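Local coordinates for hypothetical protein aq_1447 (Aquifex aeolicus, PDB 1YVU), which cleaves target RNA as a divalent-metal-dependent endonuclease that prefers magnesium, using short single-stranded DNA as the guide that selects the complementary strand, at residues A[196-210]-A[230-244]. Sequence-based numbering, arbitrary orientation.
Sequences VQDVFKAKEKGEEFF and LKNRELREKAFLVVL
Val243 and Asp198 pair across two antiparallel strands of the PAZ domain, Val243 N donating almost straight to Asp198 O (2.8 Å). Phe200 and Leu241 form the next hydrogen-bonded pair, with Leu241 N at 2.9 Å from Phe200 O and a return bond from Phe200 N to Leu241 O. Past the last strand pair, Ala202 N still reaches Ala239 O (2.8 Å). At the other end Val243 O accepts from Gln197 N and, weakly, from Asp198 N, a classic beta bulge. Where strands give way to helices, ion pairs take over, though both are weak: Lys203 NZ with Glu237 OE1, and Arg236 NH2 with Glu207 OE2. The same NH2 donates within the guanidinium plane to a lone pair of Leu230 O (2.9 Å), while the edge of the Phe210 ring covers one guanidinium face, CE1 3.4 Å from Arg236 NH1, as packing and not a cation-pi stack. With chi1 of Phe200 at 69°, its CG sits between backbone N and carbonyl carbon, and the ring folds over its neighbours: Leu241 CB touches one face, 4.2 Å from the centroid, and Val243 CG2 meets the edge. Leu241 CD1 also packs on Phe209 CE2, with Trp226 and Leu229 of helix 220-231 nearby. Backbone bonding thus fixes the strand register, Arg236 ties helix 233-238 to the end of helix 220-231 and the start of helix 207-215, and Leu241 joins sheet to helices.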
ATOM      1  N   VAL A 196      -2.418  -9.332 -14.431  1.00 54.04           N
ATOM      2  CA  VAL A 196      -2.817 -10.325 -15.436  1.00 55.92           C
ATOM      3  C   VAL A 196      -3.102 -11.697 -14.829  1.00 62.48           C
ATOM      4  O   VAL A 196      -2.286 -12.239 -14.073  1.00 69.68           O
ATOM      5  CB  VAL A 196      -1.749 -10.465 -16.565  1.00 55.20           C
ATOM      6  CG1 VAL A 196      -2.198 -11.448 -17.616  1.00 52.34           C
ATOM      7  CG2 VAL A 196      -1.499  -9.136 -17.229  1.00 50.34           C
ATOM      8  N   GLN A 197      -4.275 -12.232 -15.170  1.00 65.87           N
ATOM      9  CA  GLN A 197      -4.712 -13.541 -14.697  1.00 72.36           C
ATOM     10  C   GLN A 197      -4.639 -14.612 -15.796  1.00 72.65           C
ATOM     11  O   GLN A 197      -4.005 -15.661 -15.595  1.00 70.57           O
ATOM     12  CB  GLN A 197      -6.134 -13.459 -14.115  1.00 79.35           C
ATOM     13  CG  GLN A 197      -6.587 -14.766 -13.447  1.00 89.88           C
ATOM     14  CD  GLN A 197      -7.955 -14.714 -12.789  1.00 94.91           C
ATOM     15  OE1 GLN A 197      -8.641 -13.673 -12.743  1.00 94.64           O
ATOM     16  NE2 GLN A 197      -8.359 -15.862 -12.262  1.00 94.91           N
ATOM     17  N   ASP A 198      -5.309 -14.343 -16.926  1.00 74.21           N
ATOM     18  CA  ASP A 198      -5.379 -15.252 -18.088  1.00 74.01           C
ATOM     19  C   ASP A 198      -5.188 -14.548 -19.434  1.00 69.81           C
ATOM     20  O   ASP A 198      -5.695 -13.441 -19.643  1.00 67.29           O
ATOM     21  CB  ASP A 198      -6.740 -15.968 -18.127  1.00 78.67           C
ATOM     22  CG  ASP A 198      -6.675 -17.428 -17.668  1.00 82.61           C
ATOM     23  OD1 ASP A 198      -5.701 -17.843 -16.993  1.00 78.03           O
ATOM     24  OD2 ASP A 198      -7.636 -18.164 -17.985  1.00 84.60           O
ATOM     25  N   VAL A 199      -4.454 -15.211 -20.333  1.00 66.04           N
ATOM     26  CA  VAL A 199      -4.199 -14.724 -21.690  1.00 56.71           C
ATOM     27  C   VAL A 199      -4.616 -15.817 -22.667  1.00 57.71           C
ATOM     28  O   VAL A 199      -4.318 -17.010 -22.465  1.00 58.32           O
ATOM     29  CB  VAL A 199      -2.690 -14.337 -21.944  1.00 55.17           C
ATOM     30  CG1 VAL A 199      -2.449 -13.986 -23.408  1.00 49.99           C
ATOM     31  CG2 VAL A 199      -2.299 -13.127 -21.132  1.00 53.49           C
ATOM     32  N   PHE A 200      -5.354 -15.393 -23.691  1.00 57.34           N
ATOM     33  CA  PHE A 200      -5.807 -16.275 -24.754  1.00 55.74           C
ATOM     34  C   PHE A 200      -5.939 -15.506 -26.072  1.00 55.47           C
ATOM     35  O   PHE A 200      -6.002 -14.277 -26.067  1.00 54.31           O
ATOM     36  CB  PHE A 200      -7.101 -17.026 -24.366  1.00 62.75           C
ATOM     37  CG  PHE A 200      -8.327 -16.164 -24.265  1.00 60.00           C
ATOM     38  CD1 PHE A 200      -9.235 -16.089 -25.350  1.00 61.35           C
ATOM     39  CD2 PHE A 200      -8.615 -15.463 -23.078  1.00 61.87           C
ATOM     40  CE1 PHE A 200     -10.424 -15.324 -25.258  1.00 66.13           C
ATOM     41  CE2 PHE A 200      -9.807 -14.689 -22.962  1.00 64.32           C
ATOM     42  CZ  PHE A 200     -10.716 -14.620 -24.054  1.00 62.14           C
ATOM     43  N   LYS A 201      -5.968 -16.243 -27.182  1.00 53.86           N
ATOM     44  CA  LYS A 201      -6.080 -15.678 -28.526  1.00 51.74           C
ATOM     45  C   LYS A 201      -7.488 -15.187 -28.866  1.00 51.29           C
ATOM     46  O   LYS A 201      -8.486 -15.723 -28.363  1.00 49.43           O
ATOM     47  CB  LYS A 201      -5.625 -16.708 -29.570  1.00 53.65           C
ATOM     48  CG  LYS A 201      -4.173 -17.132 -29.458  1.00 58.80           C
ATOM     49  CD  LYS A 201      -3.858 -18.356 -30.314  1.00 59.26           C
ATOM     50  CE  LYS A 201      -2.558 -19.034 -29.848  1.00 61.11           C
ATOM     51  NZ  LYS A 201      -2.414 -20.461 -30.289  1.00 61.00           N
ATOM     52  N   ALA A 202      -7.553 -14.173 -29.732  1.00 49.76           N
ATOM     53  CA  ALA A 202      -8.811 -13.579 -30.167  1.00 48.84           C
ATOM     54  C   ALA A 202      -9.467 -14.380 -31.279  1.00 48.76           C
ATOM     55  O   ALA A 202     -10.656 -14.193 -31.562  1.00 44.04           O
ATOM     56  CB  ALA A 202      -8.598 -12.162 -30.586  1.00 43.36           C
ATOM     57  N   LYS A 203      -8.690 -15.286 -31.888  1.00 51.27           N
ATOM     58  CA  LYS A 203      -9.186 -16.191 -32.935  1.00 59.19           C
ATOM     59  C   LYS A 203     -10.251 -17.079 -32.280  1.00 64.39           C
ATOM     60  O   LYS A 203     -11.282 -17.383 -32.899  1.00 67.88           O
ATOM     61  CB  LYS A 203      -8.110 -17.176 -33.425  1.00 60.15           C
ATOM     62  CG  LYS A 203      -6.766 -16.645 -33.813  1.00 66.38           C
ATOM     63  CD  LYS A 203      -6.155 -17.521 -34.927  1.00 71.74           C
ATOM     64  CE  LYS A 203      -4.683 -17.176 -35.242  1.00 68.91           C
ATOM     65  NZ  LYS A 203      -4.441 -16.904 -36.693  1.00 58.08           N
ATOM     66  N   GLU A 204      -9.989 -17.440 -31.010  1.00 65.22           N
ATOM     67  CA  GLU A 204     -10.831 -18.311 -30.174  1.00 60.64           C
ATOM     68  C   GLU A 204     -12.274 -17.868 -30.021  1.00 62.69           C
ATOM     69  O   GLU A 204     -13.148 -18.658 -29.659  1.00 65.54           O
ATOM     70  CB  GLU A 204     -10.201 -18.501 -28.791  1.00 70.58           C
ATOM     71  CG  GLU A 204      -9.951 -19.963 -28.419  1.00 71.08           C
ATOM     72  CD  GLU A 204      -9.374 -20.144 -27.015  1.00 68.25           C
ATOM     73  OE1 GLU A 204     -10.165 -20.396 -26.077  1.00 73.90           O
ATOM     74  OE2 GLU A 204      -8.135 -20.041 -26.856  1.00 71.16           O
ATOM     75  N   LYS A 205     -12.511 -16.586 -30.276  1.00 56.18           N
ATOM     76  CA  LYS A 205     -13.842 -16.022 -30.199  1.00 53.07           C
ATOM     77  C   LYS A 205     -14.261 -15.498 -31.576  1.00 49.42           C
ATOM     78  O   LYS A 205     -13.423 -14.997 -32.336  1.00 53.48           O
ATOM     79  CB  LYS A 205     -13.880 -14.933 -29.132  1.00 53.38           C
ATOM     80  CG  LYS A 205     -13.553 -15.426 -27.709  1.00 49.08           C
ATOM     81  CD  LYS A 205     -14.571 -16.428 -27.129  1.00 51.83           C
ATOM     82  CE  LYS A 205     -14.135 -16.906 -25.751  1.00 53.28           C
ATOM     83  NZ  LYS A 205     -15.253 -17.532 -25.012  1.00 56.07           N
ATOM     84  N   GLY A 206     -15.540 -15.677 -31.907  1.00 48.83           N
ATOM     85  CA  GLY A 206     -16.084 -15.237 -33.187  1.00 48.77           C
ATOM     86  C   GLY A 206     -16.619 -13.813 -33.197  1.00 48.66           C
ATOM     87  O   GLY A 206     -16.640 -13.163 -32.153  1.00 46.40           O
ATOM     88  N   GLU A 207     -17.125 -13.376 -34.357  1.00 47.06           N
ATOM     89  CA  GLU A 207     -17.652 -12.016 -34.583  1.00 49.77           C
ATOM     90  C   GLU A 207     -18.525 -11.293 -33.543  1.00 47.49           C
ATOM     91  O   GLU A 207     -18.185 -10.171 -33.141  1.00 48.23           O
ATOM     92  CB  GLU A 207     -18.302 -11.907 -35.968  1.00 49.79           C
ATOM     93  CG  GLU A 207     -17.302 -11.981 -37.101  1.00 56.78           C
ATOM     94  CD  GLU A 207     -17.684 -11.107 -38.273  1.00 58.98           C
ATOM     95  OE1 GLU A 207     -18.345 -11.609 -39.209  1.00 69.77           O
ATOM     96  OE2 GLU A 207     -17.324  -9.913 -38.260  1.00 64.68           O
ATOM     97  N   GLU A 208     -19.602 -11.931 -33.071  1.00 50.83           N
ATOM     98  CA  GLU A 208     -20.507 -11.305 -32.078  1.00 48.61           C
ATOM     99  C   GLU A 208     -19.914 -11.024 -30.686  1.00 48.74           C
ATOM    100  O   GLU A 208     -20.390 -10.134 -30.004  1.00 45.33           O
ATOM    101  CB  GLU A 208     -21.824 -12.079 -31.932  1.00 51.72           C
ATOM    102  CG  GLU A 208     -23.007 -11.642 -32.812  1.00 68.33           C
ATOM    103  CD  GLU A 208     -24.272 -12.527 -32.589  1.00 81.26           C
ATOM    104  OE1 GLU A 208     -24.952 -12.369 -31.545  1.00 83.24           O
ATOM    105  OE2 GLU A 208     -24.587 -13.392 -33.445  1.00 83.30           O
ATOM    106  N   PHE A 209     -18.845 -11.723 -30.295  1.00 45.20           N
ATOM    107  CA  PHE A 209     -18.187 -11.520 -28.998  1.00 35.74           C
ATOM    108  C   PHE A 209     -17.667 -10.103 -28.892  1.00 39.45           C
ATOM    109  O   PHE A 209     -17.901  -9.420 -27.895  1.00 42.56           O
ATOM    110  CB  PHE A 209     -17.006 -12.484 -28.861  1.00 36.48           C
ATOM    111  CG  PHE A 209     -16.386 -12.523 -27.488  1.00 40.23           C
ATOM    112  CD1 PHE A 209     -16.904 -13.388 -26.506  1.00 39.49           C
ATOM    113  CD2 PHE A 209     -15.246 -11.741 -27.176  1.00 37.25           C
ATOM    114  CE1 PHE A 209     -16.301 -13.491 -25.224  1.00 44.31           C
ATOM    115  CE2 PHE A 209     -14.632 -11.829 -25.896  1.00 36.96           C
ATOM    116  CZ  PHE A 209     -15.165 -12.712 -24.920  1.00 34.72           C
ATOM    117  N   PHE A 210     -16.954  -9.700 -29.946  1.00 37.71           N
ATOM    118  CA  PHE A 210     -16.309  -8.396 -30.088  1.00 35.04           C
ATOM    119  C   PHE A 210     -17.274  -7.274 -30.161  1.00 29.77           C
ATOM    120  O   PHE A 210     -16.968  -6.176 -29.705  1.00 27.67           O
ATOM    121  CB  PHE A 210     -15.460  -8.349 -31.341  1.00 31.69           C
ATOM    122  CG  PHE A 210     -14.471  -9.435 -31.429  1.00 29.41           C
ATOM    123  CD1 PHE A 210     -14.617 -10.433 -32.392  1.00 20.51           C
ATOM    124  CD2 PHE A 210     -13.440  -9.535 -30.491  1.00 22.62           C
ATOM    125  CE1 PHE A 210     -13.754 -11.537 -32.421  1.00 19.14           C
ATOM    126  CE2 PHE A 210     -12.563 -10.636 -30.507  1.00 24.16           C
ATOM    127  CZ  PHE A 210     -12.727 -11.643 -31.476  1.00 20.24           C
ATOM    128  N   LEU A 230     -13.028  -6.607 -34.255  1.00 32.89           N
ATOM    129  CA  LEU A 230     -14.217  -7.038 -34.968  1.00 27.95           C
ATOM    130  C   LEU A 230     -14.075  -6.731 -36.466  1.00 32.23           C
ATOM    131  O   LEU A 230     -14.257  -7.608 -37.318  1.00 32.74           O
ATOM    132  CB  LEU A 230     -15.427  -6.269 -34.418  1.00 27.05           C
ATOM    133  CG  LEU A 230     -16.777  -6.515 -35.107  1.00 32.06           C
ATOM    134  CD1 LEU A 230     -17.254  -7.908 -34.881  1.00 30.88           C
ATOM    135  CD2 LEU A 230     -17.801  -5.537 -34.635  1.00 27.53           C
ATOM    136  N   LYS A 231     -13.714  -5.480 -36.755  1.00 30.55           N
ATOM    137  CA  LYS A 231     -13.587  -4.984 -38.112  1.00 24.57           C
ATOM    138  C   LYS A 231     -12.267  -5.206 -38.830  1.00 30.22           C
ATOM    139  O   LYS A 231     -12.240  -5.150 -40.051  1.00 29.79           O
ATOM    140  CB  LYS A 231     -14.022  -3.519 -38.179  1.00 23.06           C
ATOM    141  CG  LYS A 231     -15.480  -3.266 -37.768  1.00 27.01           C
ATOM    142  CD  LYS A 231     -15.996  -1.856 -38.097  1.00 38.65           C
ATOM    143  CE  LYS A 231     -17.390  -1.599 -37.468  1.00 49.37           C
ATOM    144  NZ  LYS A 231     -18.029  -0.279 -37.818  1.00 54.91           N
ATOM    145  N   ASN A 232     -11.196  -5.518 -38.098  1.00 34.73           N
ATOM    146  CA  ASN A 232      -9.863  -5.765 -38.692  1.00 30.68           C
ATOM    147  C   ASN A 232      -9.424  -7.201 -38.387  1.00 33.96           C
ATOM    148  O   ASN A 232      -9.054  -7.521 -37.243  1.00 30.40           O
ATOM    149  CB  ASN A 232      -8.857  -4.760 -38.124  1.00 18.18           C
ATOM    150  CG  ASN A 232      -7.516  -4.829 -38.779  1.00 27.59           C
ATOM    151  OD1 ASN A 232      -7.235  -5.699 -39.611  1.00 24.79           O
ATOM    152  ND2 ASN A 232      -6.662  -3.896 -38.409  1.00 32.00           N
ATOM    153  N   ARG A 233      -9.421  -8.044 -39.424  1.00 36.59           N
ATOM    154  CA  ARG A 233      -9.052  -9.451 -39.253  1.00 40.41           C
ATOM    155  C   ARG A 233      -7.583  -9.800 -39.199  1.00 40.43           C
ATOM    156  O   ARG A 233      -7.225 -10.893 -38.751  1.00 43.04           O
ATOM    157  CB  ARG A 233      -9.802 -10.352 -40.226  1.00 46.99           C
ATOM    158  CG  ARG A 233     -11.211 -10.592 -39.760  1.00 49.82           C
ATOM    159  CD  ARG A 233     -12.017 -11.390 -40.727  1.00 54.55           C
ATOM    160  NE  ARG A 233     -11.735 -12.821 -40.667  1.00 54.48           N
ATOM    161  CZ  ARG A 233     -12.674 -13.763 -40.688  1.00 62.61           C
ATOM    162  NH1 ARG A 233     -13.967 -13.444 -40.756  1.00 69.13           N
ATOM    163  NH2 ARG A 233     -12.319 -15.034 -40.711  1.00 66.80           N
ATOM    164  N   GLU A 234      -6.741  -8.862 -39.620  1.00 36.73           N
ATOM    165  CA  GLU A 234      -5.296  -9.034 -39.559  1.00 37.48           C
ATOM    166  C   GLU A 234      -4.980  -9.071 -38.057  1.00 35.74           C
ATOM    167  O   GLU A 234      -4.387 -10.023 -37.551  1.00 28.98           O
ATOM    168  CB  GLU A 234      -4.595  -7.820 -40.202  1.00 50.69           C
ATOM    169  CG  GLU A 234      -3.754  -8.112 -41.465  1.00 54.59           C
ATOM    170  CD  GLU A 234      -2.896  -6.922 -41.919  1.00 59.74           C
ATOM    171  OE1 GLU A 234      -1.652  -7.052 -41.949  1.00 57.16           O
ATOM    172  OE2 GLU A 234      -3.467  -5.857 -42.254  1.00 61.94           O
ATOM    173  N   LEU A 235      -5.553  -8.094 -37.356  1.00 33.84           N
ATOM    174  CA  LEU A 235      -5.416  -7.910 -35.917  1.00 30.46           C
ATOM    175  C   LEU A 235      -6.013  -9.064 -35.140  1.00 32.41           C
ATOM    176  O   LEU A 235      -5.307  -9.733 -34.400  1.00 28.88           O
ATOM    177  CB  LEU A 235      -6.138  -6.637 -35.486  1.00 29.02           C
ATOM    178  CG  LEU A 235      -5.464  -5.667 -34.526  1.00 26.19           C
ATOM    179  CD1 LEU A 235      -6.518  -4.739 -34.013  1.00 24.59           C
ATOM    180  CD2 LEU A 235      -4.782  -6.367 -33.368  1.00 30.02           C
ATOM    181  N   ARG A 236      -7.309  -9.297 -35.339  1.00 32.28           N
ATOM    182  CA  ARG A 236      -8.047 -10.347 -34.647  1.00 31.60           C
ATOM    183  C   ARG A 236      -7.363 -11.687 -34.608  1.00 35.50           C
ATOM    184  O   ARG A 236      -7.470 -12.403 -33.611  1.00 35.94           O
ATOM    185  CB  ARG A 236      -9.422 -10.531 -35.244  1.00 31.19           C
ATOM    186  CG  ARG A 236     -10.352 -11.275 -34.316  1.00 28.92           C
ATOM    187  CD  ARG A 236     -11.384 -12.021 -35.088  1.00 32.47           C
ATOM    188  NE  ARG A 236     -12.259 -11.099 -35.796  1.00 40.09           N
ATOM    189  CZ  ARG A 236     -13.528 -11.354 -36.081  1.00 41.68           C
ATOM    190  NH1 ARG A 236     -14.073 -12.514 -35.703  1.00 47.36           N
ATOM    191  NH2 ARG A 236     -14.247 -10.455 -36.746  1.00 49.75           N
ATOM    192  N   GLU A 237      -6.680 -12.040 -35.688  1.00 36.30           N
ATOM    193  CA  GLU A 237      -5.987 -13.317 -35.696  1.00 45.56           C
ATOM    194  C   GLU A 237      -4.787 -13.369 -34.752  1.00 46.65           C
ATOM    195  O   GLU A 237      -4.795 -14.166 -33.798  1.00 48.87           O
ATOM    196  CB  GLU A 237      -5.683 -13.783 -37.107  1.00 50.56           C
ATOM    197  CG  GLU A 237      -6.886 -14.541 -37.647  1.00 57.36           C
ATOM    198  CD  GLU A 237      -6.733 -14.943 -39.075  1.00 62.81           C
ATOM    199  OE1 GLU A 237      -5.673 -15.507 -39.411  1.00 74.93           O
ATOM    200  OE2 GLU A 237      -7.675 -14.693 -39.859  1.00 61.34           O
ATOM    201  N   LYS A 238      -3.883 -12.392 -34.897  1.00 48.30           N
ATOM    202  CA  LYS A 238      -2.673 -12.266 -34.062  1.00 44.73           C
ATOM    203  C   LYS A 238      -2.924 -11.657 -32.666  1.00 34.50           C
ATOM    204  O   LYS A 238      -2.017 -11.628 -31.829  1.00 30.22           O
ATOM    205  CB  LYS A 238      -1.607 -11.440 -34.797  1.00 44.09           C
ATOM    206  CG  LYS A 238      -2.028 -10.008 -35.127  1.00 52.07           C
ATOM    207  CD  LYS A 238      -0.858  -9.052 -34.986  1.00 58.06           C
ATOM    208  CE  LYS A 238      -1.321  -7.668 -34.549  1.00 59.48           C
ATOM    209  NZ  LYS A 238      -0.186  -6.773 -34.152  1.00 58.41           N
ATOM    210  N   ALA A 239      -4.149 -11.191 -32.424  1.00 31.71           N
ATOM    211  CA  ALA A 239      -4.495 -10.553 -31.162  1.00 29.26           C
ATOM    212  C   ALA A 239      -4.820 -11.439 -30.002  1.00 29.30           C
ATOM    213  O   ALA A 239      -5.285 -12.572 -30.162  1.00 36.21           O
ATOM    214  CB  ALA A 239      -5.604  -9.571 -31.349  1.00 29.98           C
ATOM    215  N   PHE A 240      -4.559 -10.886 -28.828  1.00 29.07           N
ATOM    216  CA  PHE A 240      -4.816 -11.552 -27.574  1.00 29.54           C
ATOM    217  C   PHE A 240      -5.785 -10.747 -26.732  1.00 29.55           C
ATOM    218  O   PHE A 240      -5.923  -9.518 -26.864  1.00 26.89           O
ATOM    219  CB  PHE A 240      -3.539 -11.721 -26.764  1.00 27.61           C
ATOM    220  CG  PHE A 240      -2.495 -12.554 -27.421  1.00 29.22           C
ATOM    221  CD1 PHE A 240      -1.306 -11.962 -27.890  1.00 27.53           C
ATOM    222  CD2 PHE A 240      -2.635 -13.948 -27.488  1.00 27.76           C
ATOM    223  CE1 PHE A 240      -0.242 -12.749 -28.414  1.00 32.24           C
ATOM    224  CE2 PHE A 240      -1.592 -14.762 -28.005  1.00 33.47           C
ATOM    225  CZ  PHE A 240      -0.385 -14.160 -28.470  1.00 36.29           C
ATOM    226  N   LEU A 241      -6.521 -11.478 -25.913  1.00 27.24           N
ATOM    227  CA  LEU A 241      -7.460 -10.877 -24.998  1.00 28.63           C
ATOM    228  C   LEU A 241      -6.932 -11.315 -23.672  1.00 30.14           C
ATOM    229  O   LEU A 241      -6.456 -12.443 -23.514  1.00 25.90           O
ATOM    230  CB  LEU A 241      -8.890 -11.367 -25.214  1.00 21.53           C
ATOM    231  CG  LEU A 241      -9.473 -11.198 -26.617  1.00 26.19           C
ATOM    232  CD1 LEU A 241     -10.883 -11.666 -26.673  1.00 25.07           C
ATOM    233  CD2 LEU A 241      -9.385  -9.776 -27.053  1.00 27.89           C
ATOM    234  N   VAL A 242      -6.901 -10.343 -22.770  1.00 31.68           N
ATOM    235  CA  VAL A 242      -6.378 -10.495 -21.422  1.00 36.26           C
ATOM    236  C   VAL A 242      -7.466 -10.316 -20.374  1.00 35.89           C
ATOM    237  O   VAL A 242      -8.201  -9.319 -20.384  1.00 38.25           O
ATOM    238  CB  VAL A 242      -5.259  -9.442 -21.173  1.00 34.45           C
ATOM    239  CG1 VAL A 242      -4.590  -9.660 -19.821  1.00 25.99           C
ATOM    240  CG2 VAL A 242      -4.214  -9.462 -22.329  1.00 30.50           C
ATOM    241  N   VAL A 243      -7.547 -11.288 -19.465  1.00 39.47           N
ATOM    242  CA  VAL A 243      -8.517 -11.256 -18.368  1.00 41.80           C
ATOM    243  C   VAL A 243      -7.776 -10.801 -17.103  1.00 42.07           C
ATOM    244  O   VAL A 243      -6.740 -11.365 -16.732  1.00 40.37           O
ATOM    245  CB  VAL A 243      -9.205 -12.641 -18.132  1.00 33.32           C
ATOM    246  CG1 VAL A 243     -10.380 -12.491 -17.147  1.00 27.38           C
ATOM    247  CG2 VAL A 243      -9.706 -13.218 -19.443  1.00 29.81           C
ATOM    248  N   LEU A 244      -8.289  -9.743 -16.485  1.00 49.06           N
ATOM    249  CA  LEU A 244      -7.686  -9.195 -15.282  1.00 56.47           C
ATOM    250  C   LEU A 244      -8.345  -9.680 -13.983  1.00 61.01           C
ATOM    251  O   LEU A 244      -9.423 -10.281 -14.018  1.00 62.68           O
ATOM    252  CB  LEU A 244      -7.617  -7.666 -15.370  1.00 59.70           C
ATOM    253  CG  LEU A 244      -6.897  -7.060 -16.594  1.00 57.85           C
ATOM    254  CD1 LEU A 244      -6.777  -5.556 -16.436  1.00 57.85           C
ATOM    255  CD2 LEU A 244      -5.512  -7.637 -16.783  1.00 54.03           C
TER